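Carbon dioxide concentrating mechanism protein (PDB 4JW0) probably forms the pentameric vertices of the carboxysome shell, the polyhedral compartment in which RuBisCO is sequestered. Local coordinates at residues A[1-13]-A[48-60]. Sequence-based numbering, arbitrary orientation.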
ATOM      1  N   MET A   1      -5.312   8.690  -5.926  1.00 17.75           N
ATOM      2  CA  MET A   1      -6.115   9.393  -4.890  1.00 19.06           C
ATOM      3  C   MET A   1      -7.510   8.793  -4.827  1.00 19.04           C
ATOM      4  O   MET A   1      -8.008   8.244  -5.812  1.00 19.42           O
ATOM      5  CB  MET A   1      -6.222  10.886  -5.212  1.00 17.96           C
ATOM      6  CG  MET A   1      -4.937  11.671  -5.030  1.00 25.50           C
ATOM      7  SD  MET A   1      -3.743  11.465  -6.364  1.00 25.81           S
ATOM      8  CE  MET A   1      -4.510  12.422  -7.673  1.00 26.67           C
ATOM      9  N   GLN A   2      -8.135   8.893  -3.660  1.00 22.69           N
ATOM     10  CA  GLN A   2      -9.528   8.516  -3.507  1.00 18.24           C
ATOM     11  C   GLN A   2     -10.341   9.727  -3.065  1.00 17.57           C
ATOM     12  O   GLN A   2      -9.792  10.747  -2.640  1.00 19.69           O
ATOM     13  CB  GLN A   2      -9.681   7.390  -2.481  1.00 19.62           C
ATOM     14  CG  GLN A   2      -9.042   6.072  -2.890  1.00 24.09           C
ATOM     15  CD  GLN A   2      -9.820   5.354  -3.973  1.00 26.01           C
ATOM     16  OE1 GLN A   2     -11.005   5.068  -3.818  1.00 33.61           O
ATOM     17  NE2 GLN A   2      -9.156   5.067  -5.081  1.00 29.67           N
ATOM     18  N   ILE A   3     -11.659   9.599  -3.172  1.00 19.21           N
ATOM     19  CA  ILE A   3     -12.575  10.632  -2.714  1.00 21.99           C
ATOM     20  C   ILE A   3     -13.067  10.258  -1.325  1.00 22.07           C
ATOM     21  O   ILE A   3     -13.411   9.108  -1.067  1.00 20.32           O
ATOM     22  CB  ILE A   3     -13.771  10.783  -3.669  1.00 18.69           C
ATOM     23  CG1 ILE A   3     -13.274  11.121  -5.077  1.00 22.25           C
ATOM     24  CG2 ILE A   3     -14.741  11.861  -3.164  1.00 21.39           C
ATOM     25  CD1 ILE A   3     -14.304  10.935  -6.164  1.00 26.41           C
ATOM     26  N   GLY A   4     -13.065  11.228  -0.424  1.00 21.44           N
ATOM     27  CA  GLY A   4     -13.582  11.026   0.911  1.00 21.12           C
ATOM     28  C   GLY A   4     -14.533  12.136   1.288  1.00 25.06           C
ATOM     29  O   GLY A   4     -14.488  13.230   0.722  1.00 22.36           O
ATOM     30  N   ARG A   5     -15.398  11.848   2.250  1.00 21.84           N
ATOM     31  CA  ARG A   5     -16.322  12.836   2.785  1.00 22.38           C
ATOM     32  C   ARG A   5     -15.918  13.130   4.228  1.00 18.72           C
ATOM     33  O   ARG A   5     -15.640  12.211   4.999  1.00 21.59           O
ATOM     34  CB  ARG A   5     -17.750  12.283   2.692  1.00 29.47           C
ATOM     35  CG  ARG A   5     -18.810  13.048   3.452  1.00 42.34           C
ATOM     36  CD  ARG A   5     -20.200  12.488   3.133  1.00 35.45           C
ATOM     37  NE  ARG A   5     -20.545  11.313   3.940  1.00 53.30           N
ATOM     38  CZ  ARG A   5     -21.630  11.208   4.712  1.00 65.18           C
ATOM     39  NH1 ARG A   5     -22.507  12.204   4.803  1.00 48.57           N
ATOM     40  NH2 ARG A   5     -21.847  10.093   5.405  1.00 34.97           N
ATOM     41  N   VAL A   6     -15.842  14.408   4.587  1.00 20.10           N
ATOM     42  CA  VAL A   6     -15.388  14.776   5.919  1.00 20.64           C
ATOM     43  C   VAL A   6     -16.489  14.485   6.930  1.00 24.07           C
ATOM     44  O   VAL A   6     -17.601  15.011   6.812  1.00 23.58           O
ATOM     45  CB  VAL A   6     -15.002  16.263   6.018  1.00 20.43           C
ATOM     46  CG1 VAL A   6     -14.558  16.592   7.428  1.00 20.79           C
ATOM     47  CG2 VAL A   6     -13.906  16.610   5.019  1.00 21.68           C
ATOM     48  N   ARG A   7     -16.178  13.654   7.921  1.00 24.12           N
ATOM     49  CA  ARG A   7     -17.163  13.264   8.932  1.00 28.86           C
ATOM     50  C   ARG A   7     -16.870  13.835  10.314  1.00 32.39           C
ATOM     51  O   ARG A   7     -17.764  13.910  11.149  1.00 30.74           O
ATOM     52  CB  ARG A   7     -17.257  11.741   9.031  1.00 27.21           C
ATOM     53  CG  ARG A   7     -17.816  11.069   7.785  1.00 30.39           C
ATOM     54  CD  ARG A   7     -19.336  11.028   7.774  1.00 57.87           C
ATOM     55  NE  ARG A   7     -19.950  12.357   7.742  1.00 69.50           N
ATOM     56  CZ  ARG A   7     -20.864  12.798   8.607  1.00 59.99           C
ATOM     57  NH1 ARG A   7     -21.295  12.030   9.602  1.00 53.52           N
ATOM     58  NH2 ARG A   7     -21.354  14.024   8.479  1.00 52.60           N
ATOM     59  N   GLY A   8     -15.631  14.233  10.568  1.00 24.78           N
ATOM     60  CA  GLY A   8     -15.281  14.754  11.875  1.00 28.01           C
ATOM     61  C   GLY A   8     -13.793  14.929  12.072  1.00 29.87           C
ATOM     62  O   GLY A   8     -13.033  14.970  11.110  1.00 25.35           O
ATOM     63  N   THR A   9     -13.384  15.012  13.333  1.00 21.55           N
ATOM     64  CA  THR A   9     -11.996  15.275  13.676  1.00 23.91           C
ATOM     65  C   THR A   9     -11.529  14.315  14.754  1.00 27.55           C
ATOM     66  O   THR A   9     -12.330  13.785  15.528  1.00 29.87           O
ATOM     67  CB  THR A   9     -11.794  16.713  14.190  1.00 34.68           C
ATOM     68  OG1 THR A   9     -12.387  16.849  15.486  1.00 50.34           O
ATOM     69  CG2 THR A   9     -12.420  17.713  13.245  1.00 38.02           C
ATOM     70  N   VAL A  10     -10.223  14.093  14.788  1.00 28.61           N
ATOM     71  CA  VAL A  10      -9.607  13.253  15.799  1.00 24.41           C
ATOM     72  C   VAL A  10      -8.603  14.107  16.556  1.00 26.16           C
ATOM     73  O   VAL A  10      -7.794  14.810  15.943  1.00 26.62           O
ATOM     74  CB  VAL A  10      -8.893  12.050  15.161  1.00 23.92           C
ATOM     75  CG1 VAL A  10      -8.111  11.273  16.209  1.00 29.92           C
ATOM     76  CG2 VAL A  10      -9.901  11.142  14.456  1.00 25.99           C
ATOM     77  N   VAL A  11      -8.662  14.065  17.885  1.00 27.45           N
ATOM     78  CA  VAL A  11      -7.753  14.860  18.705  1.00 27.19           C
ATOM     79  C   VAL A  11      -6.861  13.976  19.565  1.00 22.34           C
ATOM     80  O   VAL A  11      -7.326  13.024  20.191  1.00 28.06           O
ATOM     81  CB  VAL A  11      -8.512  15.836  19.621  1.00 34.48           C
ATOM     82  CG1 VAL A  11      -7.532  16.596  20.505  1.00 33.90           C
ATOM     83  CG2 VAL A  11      -9.338  16.798  18.797  1.00 37.43           C
ATOM     84  N   SER A  12      -5.577  14.314  19.583  1.00 23.60           N
ATOM     85  CA  SER A  12      -4.567  13.568  20.320  1.00 31.36           C
ATOM     86  C   SER A  12      -3.608  14.560  20.973  1.00 29.54           C
ATOM     87  O   SER A  12      -2.969  15.351  20.285  1.00 37.41           O
ATOM     88  CB  SER A  12      -3.803  12.642  19.362  1.00 30.02           C
ATOM     89  OG  SER A  12      -2.661  12.051  19.972  1.00 25.69           O
ATOM     90  N   SER A  13      -3.516  14.527  22.299  1.00 36.39           N
ATOM     91  CA  SER A  13      -2.609  15.429  23.013  1.00 33.48           C
ATOM     92  C   SER A  13      -1.258  14.759  23.245  1.00 30.61           C
ATOM     93  O   SER A  13      -0.204  15.387  23.103  1.00 38.42           O
ATOM     94  CB  SER A  13      -3.214  15.859  24.354  1.00 35.86           C
ATOM     95  OG  SER A  13      -3.550  14.731  25.139  1.00 39.11           O
ATOM     96  N   GLY A  48      -8.110  22.788   4.853  1.00 21.37           N
ATOM     97  CA  GLY A  48      -9.171  23.411   5.628  1.00 23.34           C
ATOM     98  C   GLY A  48     -10.538  22.983   5.137  1.00 27.84           C
ATOM     99  O   GLY A  48     -11.294  23.790   4.603  1.00 29.50           O
ATOM    100  N   ALA A  49     -10.859  21.706   5.321  1.00 25.20           N
ATOM    101  CA  ALA A  49     -12.122  21.157   4.846  1.00 27.89           C
ATOM    102  C   ALA A  49     -13.120  21.015   5.985  1.00 27.64           C
ATOM    103  O   ALA A  49     -12.768  20.599   7.088  1.00 27.95           O
ATOM    104  CB  ALA A  49     -11.894  19.808   4.176  1.00 22.31           C
ATOM    105  N   GLY A  50     -14.371  21.359   5.700  1.00 25.69           N
ATOM    106  CA  GLY A  50     -15.432  21.295   6.687  1.00 30.43           C
ATOM    107  C   GLY A  50     -16.303  20.059   6.567  1.00 25.63           C
ATOM    108  O   GLY A  50     -16.236  19.307   5.592  1.00 24.70           O
ATOM    109  N   LEU A  51     -17.129  19.851   7.582  1.00 26.70           N
ATOM    110  CA  LEU A  51     -18.033  18.712   7.628  1.00 25.56           C
ATOM    111  C   LEU A  51     -18.808  18.517   6.328  1.00 28.46           C
ATOM    112  O   LEU A  51     -19.333  19.471   5.762  1.00 26.86           O
ATOM    113  CB  LEU A  51     -19.023  18.904   8.774  1.00 30.16           C
ATOM    114  CG  LEU A  51     -19.614  17.641   9.385  1.00 42.90           C
ATOM    115  CD1 LEU A  51     -18.605  16.993  10.329  1.00 46.37           C
ATOM    116  CD2 LEU A  51     -20.915  17.980  10.103  1.00 52.72           C
ATOM    117  N   ASP A  52     -18.866  17.264   5.877  1.00 23.16           N
ATOM    118  CA  ASP A  52     -19.633  16.840   4.700  1.00 26.66           C
ATOM    119  C   ASP A  52     -19.052  17.263   3.348  1.00 27.17           C
ATOM    120  O   ASP A  52     -19.569  16.881   2.297  1.00 26.81           O
ATOM    121  CB  ASP A  52     -21.099  17.277   4.810  1.00 31.67           C
ATOM    122  CG  ASP A  52     -21.879  16.454   5.827  1.00 47.28           C
ATOM    123  OD1 ASP A  52     -21.488  15.296   6.082  1.00 49.84           O
ATOM    124  OD2 ASP A  52     -22.882  16.962   6.369  1.00 63.18           O
ATOM    125  N   GLU A  53     -17.967  18.027   3.358  1.00 25.81           N
ATOM    126  CA  GLU A  53     -17.305  18.366   2.107  1.00 21.57           C
ATOM    127  C   GLU A  53     -16.631  17.136   1.512  1.00 23.57           C
ATOM    128  O   GLU A  53     -16.181  16.256   2.240  1.00 24.38           O
ATOM    129  CB  GLU A  53     -16.285  19.480   2.330  1.00 26.36           C
ATOM    130  CG  GLU A  53     -16.918  20.829   2.628  1.00 35.46           C
ATOM    131  CD  GLU A  53     -15.938  21.978   2.500  1.00 37.77           C
ATOM    132  OE1 GLU A  53     -14.981  22.043   3.291  1.00 41.57           O
ATOM    133  OE2 GLU A  53     -16.127  22.825   1.607  1.00 35.72           O
ATOM    134  N   TRP A  54     -16.592  17.065   0.185  1.00 21.30           N
ATOM    135  CA  TRP A  54     -15.867  16.005  -0.496  1.00 20.76           C
ATOM    136  C   TRP A  54     -14.435  16.457  -0.699  1.00 21.98           C
ATOM    137  O   TRP A  54     -14.191  17.596  -1.088  1.00 22.30           O
ATOM    138  CB  TRP A  54     -16.491  15.684  -1.853  1.00 22.60           C
ATOM    139  CG  TRP A  54     -17.702  14.806  -1.792  1.00 30.46           C
ATOM    140  CD1 TRP A  54     -18.555  14.651  -0.741  1.00 31.71           C
ATOM    141  CD2 TRP A  54     -18.192  13.957  -2.835  1.00 24.46           C
ATOM    142  NE1 TRP A  54     -19.549  13.757  -1.069  1.00 32.32           N
ATOM    143  CE2 TRP A  54     -19.349  13.319  -2.350  1.00 29.23           C
ATOM    144  CE3 TRP A  54     -17.766  13.677  -4.134  1.00 23.51           C
ATOM    145  CZ2 TRP A  54     -20.082  12.421  -3.116  1.00 33.45           C
ATOM    146  CZ3 TRP A  54     -18.497  12.785  -4.895  1.00 33.64           C
ATOM    147  CH2 TRP A  54     -19.642  12.167  -4.383  1.00 30.23           C
ATOM    148  N   VAL A  55     -13.487  15.566  -0.437  1.00 23.15           N
ATOM    149  CA  VAL A  55     -12.087  15.883  -0.655  1.00 19.06           C
ATOM    150  C   VAL A  55     -11.397  14.797  -1.465  1.00 17.76           C
ATOM    151  O   VAL A  55     -11.836  13.643  -1.494  1.00 18.92           O
ATOM    152  CB  VAL A  55     -11.328  16.049   0.682  1.00 18.80           C
ATOM    153  CG1 VAL A  55     -11.951  17.146   1.515  1.00 20.51           C
ATOM    154  CG2 VAL A  55     -11.303  14.731   1.451  1.00 21.21           C
ATOM    155  N   LEU A  56     -10.316  15.179  -2.135  1.00 20.21           N
ATOM    156  CA  LEU A  56      -9.367  14.213  -2.659  1.00 18.06           C
ATOM    157  C   LEU A  56      -8.295  14.029  -1.605  1.00 17.30           C
ATOM    158  O   LEU A  56      -7.846  15.008  -0.996  1.00 16.51           O
ATOM    159  CB  LEU A  56      -8.708  14.717  -3.937  1.00 23.54           C
ATOM    160  CG  LEU A  56      -9.496  14.681  -5.241  1.00 26.79           C
ATOM    161  CD1 LEU A  56      -8.650  15.334  -6.334  1.00 27.93           C
ATOM    162  CD2 LEU A  56      -9.888  13.260  -5.633  1.00 22.05           C
ATOM    163  N   PHE A  57      -7.883  12.787  -1.377  1.00 18.51           N
ATOM    164  CA  PHE A  57      -6.792  12.542  -0.450  1.00 16.71           C
ATOM    165  C   PHE A  57      -5.839  11.494  -0.992  1.00 18.51           C
ATOM    166  O   PHE A  57      -6.225  10.624  -1.779  1.00 17.63           O
ATOM    167  CB  PHE A  57      -7.304  12.170   0.949  1.00 19.40           C
ATOM    168  CG  PHE A  57      -7.917  10.798   1.046  1.00 19.54           C
ATOM    169  CD1 PHE A  57      -9.244  10.594   0.699  1.00 17.67           C
ATOM    170  CD2 PHE A  57      -7.177   9.723   1.522  1.00 23.07           C
ATOM    171  CE1 PHE A  57      -9.821   9.337   0.801  1.00 20.50           C
ATOM    172  CE2 PHE A  57      -7.747   8.461   1.626  1.00 21.90           C
ATOM    173  CZ  PHE A  57      -9.071   8.269   1.263  1.00 24.50           C
ATOM    174  N   SER A  58      -4.583  11.621  -0.581  1.00 17.50           N
ATOM    175  CA  SER A  58      -3.528  10.716  -0.996  1.00 16.06           C
ATOM    176  C   SER A  58      -3.022   9.955   0.202  1.00 19.93           C
ATOM    177  O   SER A  58      -3.147  10.422   1.339  1.00 17.93           O
ATOM    178  CB  SER A  58      -2.374  11.496  -1.616  1.00 19.56           C
ATOM    179  OG  SER A  58      -2.780  12.095  -2.825  1.00 19.33           O
ATOM    180  N   ARG A  59      -2.437   8.793  -0.069  1.00 17.45           N
ATOM    181  CA  ARG A  59      -1.883   7.928   0.961  1.00 16.27           C
ATOM    182  C   ARG A  59      -0.412   7.682   0.701  1.00 19.29           C
ATOM    183  O   ARG A  59       0.052   7.765  -0.443  1.00 18.83           O
ATOM    184  CB  ARG A  59      -2.599   6.582   0.973  1.00 19.13           C
ATOM    185  CG  ARG A  59      -4.066   6.629   1.333  1.00 23.52           C
ATOM    186  CD  ARG A  59      -4.725   5.312   0.926  1.00 35.65           C
ATOM    187  NE  ARG A  59      -5.867   4.973   1.774  1.00 42.36           N
ATOM    188  CZ  ARG A  59      -7.124   4.833   1.353  1.00 55.54           C
ATOM    189  NH1 ARG A  59      -7.448   4.997   0.072  1.00 48.47           N
ATOM    190  NH2 ARG A  59      -8.076   4.527   2.225  1.00 34.64           N
ATOM    191  N   GLY A  60       0.315   7.366   1.765  1.00 16.94           N
ATOM    192  CA  GLY A  60       1.720   7.026   1.671  1.00 15.97           C
ATOM    193  C   GLY A  60       2.624   8.235   1.814  1.00 18.87           C
ATOM    194  O   GLY A  60       2.234   9.247   2.394  1.00 18.28           O
TER
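Strands 2-11 and 54-59 are antiparallel neighbours in the OB-fold barrel of this CcmL/EutN subunit, and Q2 with F57 and G4 with V55 are the hydrogen-bonded pairs between these two strands. The G4–V55 pair is the shorter: V55 N to G4 O is 2.8 Å and G4 N to V55 O 2.9 Å. V6 prolongs the register into the type II turn 50-53, its N donating to E53 O and its O accepting from D52 N.

I3 pairs with L56 between them, its CG1 meeting L56 CD2, while CG2 reaches along the same face to W54 CE3 at 3.7 Å; I82 adjoins all three side chains. On the opposite sheet face the F57 ring turns its edge to G4 N, beside a residue that has no side chain. F57 CE2 sits over the centre of the R59 guanidinium, which is salt-bridged to E41.

At the turn, R7 NH2 donates to D52 OD1 at 2.7 Å on the syn side; the planes are nearly parallel but offset, NH2 lying 31° out of the carboxylate plane and the bond bent. Bends at chi2 (-85°) and chi3 (63°) bring that guanidinium back to the turn, while NH1 pairs with D88 of a second subunit. R5 NH1, 3.5 Å from D52 OD1, contributes charge attraction without a directed N-H; its NH2 bonds Q28. A leucine in place of R7 would probably strip D52 OD1 of its directed N-H, leaving R5's looser attraction, and cost the intersubunit salt bridge.

L51 CD1 packs 3.3 Å from R7 O, at the classic bulge where R7 and G8 both face L26. From G8 to V11 the strand pairs with one of the second subunit, continuing the OB-fold sheet across the pentamer interface.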